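Long-range contacts in early 35 kDa protein (Autographa californica nucleopolyhedrovirus, PDB 1P35), which blocks virus-induced apoptosis of the insect host cell by inhibiting caspases, and also suppresses the host antiviral RNA interference response: residues M44-S49 and Y148-V153; K227-N232 and A244-T249. All blocks are in the same frame, centred on the assembly; numbering follows the deposited sequence.

Contact 1 (M44-S49 and Y148-V153); sequences MMFNIS and YVAVCV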
# COMPACT_ATOMS: atom_id res chain seq x y z
N MET A 44 -12.57 -21.16 13.27
CA MET A 44 -11.23 -21.52 12.85
C MET A 44 -10.43 -21.82 14.13
O MET A 44 -10.43 -21.03 15.05
CB MET A 44 -10.57 -20.38 12.08
CG MET A 44 -9.09 -20.66 11.79
SD MET A 44 -8.24 -19.51 10.67
CE MET A 44 -8.21 -17.95 11.62
N MET A 45 -9.77 -22.96 14.19
CA MET A 45 -9.04 -23.27 15.41
C MET A 45 -7.67 -23.73 15.11
O MET A 45 -7.43 -24.25 14.03
CB MET A 45 -9.77 -24.35 16.19
CG MET A 45 -11.30 -24.09 16.34
SD MET A 45 -11.87 -25.11 17.69
CE MET A 45 -13.67 -25.20 17.27
N PHE A 46 -6.75 -23.54 16.03
CA PHE A 46 -5.42 -24.03 15.73
C PHE A 46 -4.59 -24.04 16.99
O PHE A 46 -4.88 -23.35 17.99
CB PHE A 46 -4.78 -23.17 14.60
CG PHE A 46 -4.68 -21.67 14.92
CD1 PHE A 46 -3.67 -21.18 15.76
CD2 PHE A 46 -5.59 -20.75 14.36
CE1 PHE A 46 -3.54 -19.81 16.04
CE2 PHE A 46 -5.49 -19.37 14.63
CZ PHE A 46 -4.45 -18.89 15.47
N ASN A 47 -3.54 -24.85 16.94
CA ASN A 47 -2.65 -24.99 18.07
C ASN A 47 -1.69 -23.82 18.26
O ASN A 47 -1.26 -23.18 17.28
CB ASN A 47 -1.85 -26.29 17.91
CG ASN A 47 -2.69 -27.54 18.14
OD1 ASN A 47 -2.55 -28.56 17.44
ND2 ASN A 47 -3.54 -27.49 19.16
N ILE A 48 -1.42 -23.52 19.53
CA ILE A 48 -0.45 -22.51 19.92
C ILE A 48 0.33 -23.13 21.11
O ILE A 48 -0.16 -24.06 21.75
CB ILE A 48 -1.11 -21.13 20.27
CG1 ILE A 48 -2.20 -21.28 21.32
CG2 ILE A 48 -1.65 -20.46 18.97
CD1 ILE A 48 -2.86 -19.96 21.69
N SER A 49 1.53 -22.65 21.40
CA SER A 49 2.33 -23.24 22.47
C SER A 49 1.99 -22.79 23.92
O SER A 49 2.60 -23.25 24.87
CB SER A 49 3.81 -22.99 22.18
OG SER A 49 4.06 -21.60 22.12
N TYR A 148 -1.87 -25.46 23.49
CA TYR A 148 -3.21 -24.88 23.63
C TYR A 148 -3.95 -24.77 22.31
O TYR A 148 -3.43 -25.16 21.26
CB TYR A 148 -3.14 -23.51 24.31
CG TYR A 148 -2.80 -23.59 25.78
CD1 TYR A 148 -1.54 -24.04 26.20
CD2 TYR A 148 -3.75 -23.26 26.75
CE1 TYR A 148 -1.23 -24.16 27.54
CE2 TYR A 148 -3.45 -23.39 28.10
CZ TYR A 148 -2.18 -23.85 28.49
OH TYR A 148 -1.86 -24.01 29.80
N VAL A 149 -5.16 -24.22 22.35
CA VAL A 149 -5.96 -24.09 21.14
C VAL A 149 -6.64 -22.74 21.04
O VAL A 149 -7.41 -22.37 21.93
CB VAL A 149 -7.09 -25.14 21.05
CG1 VAL A 149 -7.93 -24.88 19.80
CG2 VAL A 149 -6.51 -26.58 21.02
N ALA A 150 -6.35 -22.01 19.96
CA ALA A 150 -6.97 -20.70 19.75
C ALA A 150 -8.26 -20.99 19.00
O ALA A 150 -8.23 -21.68 17.98
CB ALA A 150 -6.03 -19.78 18.89
N VAL A 151 -9.39 -20.45 19.50
CA VAL A 151 -10.71 -20.68 18.87
C VAL A 151 -11.12 -19.34 18.29
O VAL A 151 -11.34 -18.37 19.03
CB VAL A 151 -11.72 -21.15 19.93
CG1 VAL A 151 -13.09 -21.34 19.30
CG2 VAL A 151 -11.21 -22.45 20.64
N CYS A 152 -11.21 -19.26 16.97
CA CYS A 152 -11.51 -18.01 16.30
C CYS A 152 -12.88 -18.01 15.63
O CYS A 152 -13.14 -18.86 14.79
CB CYS A 152 -10.39 -17.77 15.32
SG CYS A 152 -8.72 -18.03 16.20
N VAL A 153 -13.77 -17.09 16.02
CA VAL A 153 -15.12 -17.09 15.46
C VAL A 153 -15.33 -15.94 14.50
O VAL A 153 -14.95 -14.82 14.78
CB VAL A 153 -16.25 -17.01 16.54
CG1 VAL A 153 -17.62 -17.12 15.84
CG2 VAL A 153 -16.10 -18.14 17.58
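Y148 O takes two hydrogen bonds from the facing strand. One comes from the side-chain amide of N47, with ND2 of N47 3.1 Å from O of Y148. The other comes from the backbone N of I48. The two donors reach the oxygen from opposite faces of its carbonyl plane. The oxygen lies close to the amide plane of N47, and the N-H...O angle of 163° makes this side-chain bond fairly straight. ND2 of N47 also bonds to the carbonyl of L140, which fixes the turn of the amide.

Five more backbone bonds join M44, F46 and I48 to C152, A150 and Y148. The shortest runs from N of C152 to O of M44, at 2.7 Å. This is a regular antiparallel ladder. M44-C152, F46-A150 and I48-Y148 are hydrogen-bonded pairs; M45-V151 and N47-V149 are the non-hydrogen-bonded pairs between them. Strand 148-154 bonds to strand 98-106 on its other edge, and M45 bonds to V2, so the pair lies inside a sheet.

F46, A150 and C152 pack on one face. CG of F46, between backbone N and carbonyl carbon (chi1 58°), leans toward A150. CB of A150 lies over one face of the F46 ring, 4.0 Å from the ring centre, a CH-pi contact. SG of C152 comes obliquely to the same ring, 3.8 Å from CE2 of F46, a sulfur-aromatic contact. The ring also stacks with Y29. CG1 of I48 meets CB of Y148 at 3.8 Å, the two side chains crossing at about a right angle.

On the face of M45, N47, V149 and V151, the M45 and V151 side chains run side by side. SD of M45 is 4.0 Å from CG2 of V151. CG2 of V149 touches ND2 of N47 at 3.6 Å.

Contact 2 (K227-N232 and A244-T249); sequences KVLYYN and ALEFTT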
# COMPACT_ATOMS: atom_id res chain seq x y z
N LYS A 227 11.59 -28.05 -15.06
CA LYS A 227 12.02 -29.04 -14.08
C LYS A 227 11.93 -28.39 -12.68
O LYS A 227 12.10 -27.20 -12.52
CB LYS A 227 13.47 -29.46 -14.38
CG LYS A 227 14.47 -28.30 -14.43
CD LYS A 227 15.90 -28.70 -14.83
CE LYS A 227 16.77 -27.45 -15.14
NZ LYS A 227 16.19 -26.63 -16.28
N VAL A 228 11.62 -29.17 -11.67
CA VAL A 228 11.56 -28.65 -10.33
C VAL A 228 12.87 -29.01 -9.64
O VAL A 228 13.29 -30.18 -9.68
CB VAL A 228 10.39 -29.28 -9.61
CG1 VAL A 228 10.49 -29.00 -8.15
CG2 VAL A 228 9.06 -28.68 -10.23
N LEU A 229 13.56 -28.02 -9.07
CA LEU A 229 14.79 -28.29 -8.36
C LEU A 229 14.63 -28.07 -6.86
O LEU A 229 13.85 -27.18 -6.40
CB LEU A 229 15.96 -27.45 -8.91
CG LEU A 229 16.67 -28.04 -10.16
CD1 LEU A 229 15.66 -28.34 -11.24
CD2 LEU A 229 17.71 -27.05 -10.72
N TYR A 230 15.34 -28.90 -6.11
CA TYR A 230 15.32 -28.87 -4.65
C TYR A 230 16.63 -28.30 -4.11
O TYR A 230 17.73 -28.77 -4.46
CB TYR A 230 15.10 -30.29 -4.09
CG TYR A 230 15.25 -30.36 -2.58
CD1 TYR A 230 14.35 -29.71 -1.72
CD2 TYR A 230 16.34 -31.01 -2.02
CE1 TYR A 230 14.53 -29.73 -0.34
CE2 TYR A 230 16.54 -31.03 -0.63
CZ TYR A 230 15.63 -30.40 0.19
OH TYR A 230 15.76 -30.55 1.54
N TYR A 231 16.52 -27.29 -3.25
CA TYR A 231 17.67 -26.63 -2.64
C TYR A 231 17.81 -26.76 -1.14
O TYR A 231 16.85 -26.61 -0.38
CB TYR A 231 17.66 -25.13 -2.94
CG TYR A 231 17.91 -24.76 -4.38
CD1 TYR A 231 16.86 -24.76 -5.29
CD2 TYR A 231 19.22 -24.49 -4.86
CE1 TYR A 231 17.06 -24.51 -6.66
CE2 TYR A 231 19.45 -24.24 -6.25
CZ TYR A 231 18.35 -24.26 -7.14
OH TYR A 231 18.48 -24.03 -8.48
N ASN A 232 19.04 -27.02 -0.70
CA ASN A 232 19.36 -27.09 0.71
C ASN A 232 20.71 -26.37 0.76
O ASN A 232 21.77 -26.99 0.80
CB ASN A 232 19.49 -28.52 1.19
CG ASN A 232 19.47 -28.64 2.71
OD1 ASN A 232 19.91 -27.72 3.43
ND2 ASN A 232 18.97 -29.77 3.21
N ALA A 244 12.21 -24.72 -6.51
CA ALA A 244 12.05 -23.68 -7.49
C ALA A 244 11.70 -24.32 -8.82
O ALA A 244 12.11 -25.44 -9.08
CB ALA A 244 13.36 -22.85 -7.63
N LEU A 245 10.98 -23.59 -9.65
CA LEU A 245 10.59 -24.07 -10.95
C LEU A 245 11.61 -23.43 -11.86
O LEU A 245 11.83 -22.20 -11.79
CB LEU A 245 9.21 -23.57 -11.32
CG LEU A 245 8.77 -24.04 -12.71
CD1 LEU A 245 8.49 -25.58 -12.71
CD2 LEU A 245 7.53 -23.32 -13.09
N GLU A 246 12.22 -24.25 -12.71
CA GLU A 246 13.26 -23.75 -13.60
C GLU A 246 13.12 -24.24 -15.02
O GLU A 246 12.63 -25.32 -15.27
CB GLU A 246 14.64 -24.14 -13.06
CG GLU A 246 14.88 -23.67 -11.66
CD GLU A 246 16.33 -23.75 -11.28
OE1 GLU A 246 17.13 -23.81 -12.19
OE2 GLU A 246 16.66 -23.73 -10.08
N PHE A 247 13.52 -23.41 -15.95
CA PHE A 247 13.46 -23.77 -17.33
C PHE A 247 14.32 -22.81 -18.12
O PHE A 247 14.92 -21.89 -17.55
CB PHE A 247 12.03 -23.78 -17.86
CG PHE A 247 11.31 -22.51 -17.67
CD1 PHE A 247 11.42 -21.50 -18.61
CD2 PHE A 247 10.56 -22.28 -16.52
CE1 PHE A 247 10.79 -20.27 -18.41
CE2 PHE A 247 9.94 -21.07 -16.32
CZ PHE A 247 10.06 -20.05 -17.28
N THR A 248 14.40 -23.04 -19.43
CA THR A 248 15.21 -22.23 -20.33
C THR A 248 14.48 -21.66 -21.58
O THR A 248 13.56 -22.26 -22.10
CB THR A 248 16.44 -23.04 -20.78
OG1 THR A 248 17.38 -23.15 -19.69
CG2 THR A 248 17.11 -22.38 -21.95
N THR A 249 14.90 -20.46 -22.00
CA THR A 249 14.37 -19.81 -23.21
C THR A 249 15.53 -19.12 -23.94
O THR A 249 16.43 -18.57 -23.29
CB THR A 249 13.27 -18.75 -22.92
OG1 THR A 249 13.82 -17.73 -22.09
CG2 THR A 249 12.06 -19.40 -22.28
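Y231 and E246 meet tip to tip. OH of Y231 donates a hydrogen bond to OE2 of E246. CG of E246 is anti to the carbonyl carbon (chi1 -56°), and the chain runs on extended to reach the hydroxyl. The ring and carboxylate planes are only 15° apart, and OE2 lies at the ring edge, in its plane. The modelled separation is very short, its exact length doubtful. CD2 of L229 packs 3.5 Å from OE2 of E246, the side chains crossing at about a right angle. CE1 of Y231 touches CB of A244 at 4.2 Å. Four backbone bonds hold the antiparallel hydrogen-bonded pairs K227-E246 and L229-A244.

A244, E246 and the Y231 ring form the close-packed side. K227 and V228, both exposed, make the looser end. CG2 of V228 meets CD1 of L245 at 4.0 Å. NZ of K227 stays 5.1 Å from OE1 of E246, so any attraction is probably modest.

Strands 227-234 and 238-249 form a beta hairpin, and these segments lie away from its turn. Toward the turn, Y231 stacks on Y242. Strand 259-271 pairs with the other edge of 238-249, and its K262 makes a cation-pi contact with Y231. Helix 206-215 lies against Y230.

In the fold
Contact 1 and contact 2 lie on opposite sides of the chain's centre. Their centres are about 36 Å apart and their nearest atoms about 24 Å apart, so they do not touch. Both strands of contact 1 precede those of contact 2 in the sequence. Contact 1 pairs strands 42-48 and 148-154 across 98 intervening residues, which include helices 62-74, 110-120 and 126-135. Contact 2 closes a local hairpin. Strand pairings connect the two regions, through 98-106, 164-170, 24-33, 10-21, 191-199, 276-282 and 259-271. One contact is thus buried long-range pairing, the other a partly exposed hairpin farther from the centre of this caspase inhibitor.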